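PDB 1HTJ: Kiaa0380 from Homo sapiens, which is a Rho guanine nucleotide exchange factor whose RGS-like domain, the part present here, probably links heterotrimeric G protein signalling to Rho GTPases. Local coordinates for residues 93-98 and 189-194. The protein carries 3 engineered substitutions. Residues are numbered along the deposited sequence; the frame is centred on the assembly and turned at random.
Sequences APLRVK and SAPMDF
Leu-95 pushes the fork of its isobutyl group against helix 186-202, into the shallow hollow between the ring of Pro-191 and the side chain of Met-192. Its CD1 methyl is the deeper prong, 3.8 Å from Met-192 CG and 4.1 Å from Pro-191 CB, and it also rests on the backbone where these two residues join, with CD1 3.9 Å from Met-192 N. The second prong, CD2, reaches the Met-192 side chain as well, lying 3.9 Å from its CG, so that this methylene faces both branches of the leucine. The two side chains run at about a right angle to each other. Selenomethionine Met-192 has its CG beside the backbone N and anti to the carbonyl carbon (chi1 -68°), which places that methylene against the leucine. Next to this fit, two proline rings meet at a slant, Pro-94 CG lying 4.0 Å from Pro-191 CG and about as far from the CB of the same ring. Pro-191 thus presents its CB to both neighbours, while its CG turns to Pro-94. The proline also kinks the helix, since its N makes no bond to the preceding turn. The side-chain contacts are all apolar, and the pairing buries a modest 158 Å², with Leu-95 giving the largest share. Beyond this contact the leucine packs on Ile-87 and Phe-88 of helix 76-89 and on Leu-61 of helix 58-69, while Met-192 touches Leu-181 of helix 163-182. Such packing, a loop leucine wedged against a proline-kinked helix, joins the connection between helices 76-89 and 101-112 to the C-terminal helix 186-202 within the all-helical RGS-like domain.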
loop_
_atom_site.group_PDB
_atom_site.type_symbol
_atom_site.label_atom_id
_atom_site.label_comp_id
_atom_site.label_asym_id
_atom_site.label_seq_id
_atom_site.Cartn_x
_atom_site.Cartn_y
_atom_site.Cartn_z
ATOM N N ALA A 93 2.761 -14.386 9.308
ATOM C CA ALA A 93 2.728 -13.607 8.091
ATOM C C ALA A 93 3.995 -12.758 8.000
ATOM O O ALA A 93 4.444 -12.191 8.993
ATOM C CB ALA A 93 1.500 -12.725 8.083
ATOM N N PRO A 94 4.601 -12.679 6.806
ATOM C CA PRO A 94 5.826 -11.879 6.632
ATOM C C PRO A 94 5.627 -10.369 6.827
ATOM O O PRO A 94 6.513 -9.684 7.332
ATOM C CB PRO A 94 6.278 -12.238 5.217
ATOM C CG PRO A 94 4.988 -12.585 4.526
ATOM C CD PRO A 94 4.249 -13.393 5.566
ATOM N N LEU A 95 4.472 -9.855 6.414
ATOM C CA LEU A 95 4.160 -8.431 6.562
ATOM C C LEU A 95 2.999 -8.313 7.542
ATOM O O LEU A 95 1.969 -7.677 7.273
ATOM C CB LEU A 95 3.771 -7.830 5.214
ATOM C CG LEU A 95 4.805 -7.984 4.099
ATOM C CD1 LEU A 95 4.294 -7.254 2.849
ATOM C CD2 LEU A 95 6.162 -7.429 4.557
ATOM N N ARG A 96 3.200 -8.943 8.689
ATOM C CA ARG A 96 2.218 -9.002 9.749
ATOM C C ARG A 96 1.664 -7.684 10.242
ATOM O O ARG A 96 2.393 -6.743 10.537
ATOM C CB ARG A 96 2.794 -9.756 10.940
ATOM C CG ARG A 96 1.786 -10.024 12.050
ATOM C CD ARG A 96 0.810 -11.108 11.631
ATOM N NE ARG A 96 -0.210 -11.358 12.644
ATOM C CZ ARG A 96 0.052 -11.651 13.915
ATOM N NH1 ARG A 96 1.313 -11.734 14.343
ATOM N NH2 ARG A 96 -0.953 -11.859 14.763
ATOM N N VAL A 97 0.347 -7.637 10.320
ATOM C CA VAL A 97 -0.354 -6.486 10.837
ATOM C C VAL A 97 -1.120 -7.067 12.020
ATOM O O VAL A 97 -1.906 -7.999 11.870
ATOM C CB VAL A 97 -1.341 -5.902 9.813
ATOM C CG1 VAL A 97 -2.218 -4.866 10.483
ATOM C CG2 VAL A 97 -0.580 -5.273 8.660
ATOM N N LYS A 98 -0.863 -6.544 13.206
ATOM C CA LYS A 98 -1.547 -7.064 14.367
ATOM C C LYS A 98 -2.925 -6.412 14.517
ATOM O O LYS A 98 -3.070 -5.197 14.368
ATOM C CB LYS A 98 -0.696 -6.834 15.620
ATOM C CG LYS A 98 -1.231 -7.582 16.825
ATOM C CD LYS A 98 -0.755 -6.985 18.142
ATOM C CE LYS A 98 -1.741 -7.338 19.258
ATOM N NZ LYS A 98 -3.119 -6.781 19.000
ATOM N N SER A 189 10.713 -9.245 0.009
ATOM C CA SER A 189 10.473 -8.571 -1.258
ATOM C C SER A 189 9.336 -9.188 -2.094
ATOM O O SER A 189 8.599 -8.462 -2.779
ATOM C CB SER A 189 11.754 -8.545 -2.087
ATOM O OG SER A 189 12.173 -9.858 -2.387
ATOM N N ALA A 190 9.194 -10.512 -2.049
ATOM C CA ALA A 190 8.150 -11.176 -2.817
ATOM C C ALA A 190 6.770 -10.711 -2.333
ATOM O O ALA A 190 5.959 -10.235 -3.127
ATOM C CB ALA A 190 8.285 -12.728 -2.709
ATOM N N PRO A 191 6.481 -10.850 -1.029
ATOM C CA PRO A 191 5.154 -10.394 -0.586
ATOM C C PRO A 191 4.925 -8.896 -0.806
ATOM O O PRO A 191 3.830 -8.478 -1.190
ATOM C CB PRO A 191 5.103 -10.814 0.892
ATOM C CG PRO A 191 6.559 -10.880 1.300
ATOM C CD PRO A 191 7.196 -11.527 0.067
HETATM N N MSE A 192 5.954 -8.087 -0.577
HETATM C CA MSE A 192 5.843 -6.646 -0.791
HETATM C C MSE A 192 5.580 -6.373 -2.284
HETATM O O MSE A 192 4.790 -5.512 -2.652
HETATM C CB MSE A 192 7.147 -5.950 -0.367
HETATM C CG MSE A 192 7.440 -5.975 1.141
HETATM SE SE MSE A 192 9.259 -5.366 1.534
HETATM C CE MSE A 192 9.121 -3.492 1.063
ATOM N N ASP A 193 6.257 -7.110 -3.147
ATOM C CA ASP A 193 6.081 -6.932 -4.578
ATOM C C ASP A 193 4.654 -7.342 -4.963
ATOM O O ASP A 193 3.998 -6.671 -5.761
ATOM C CB ASP A 193 7.106 -7.782 -5.337
ATOM C CG ASP A 193 7.031 -7.582 -6.838
ATOM O OD1 ASP A 193 7.513 -6.555 -7.353
ATOM O OD2 ASP A 193 6.463 -8.457 -7.511
ATOM N N PHE A 194 4.170 -8.439 -4.388
ATOM C CA PHE A 194 2.820 -8.887 -4.688
ATOM C C PHE A 194 1.801 -7.826 -4.268
ATOM O O PHE A 194 0.921 -7.462 -5.042
ATOM C CB PHE A 194 2.503 -10.175 -3.946
ATOM C CG PHE A 194 1.112 -10.666 -4.178
ATOM C CD1 PHE A 194 0.840 -11.571 -5.197
ATOM C CD2 PHE A 194 0.059 -10.205 -3.395
ATOM C CE1 PHE A 194 -0.468 -12.014 -5.436
ATOM C CE2 PHE A 194 -1.248 -10.640 -3.627
ATOM C CZ PHE A 194 -1.505 -11.548 -4.650
#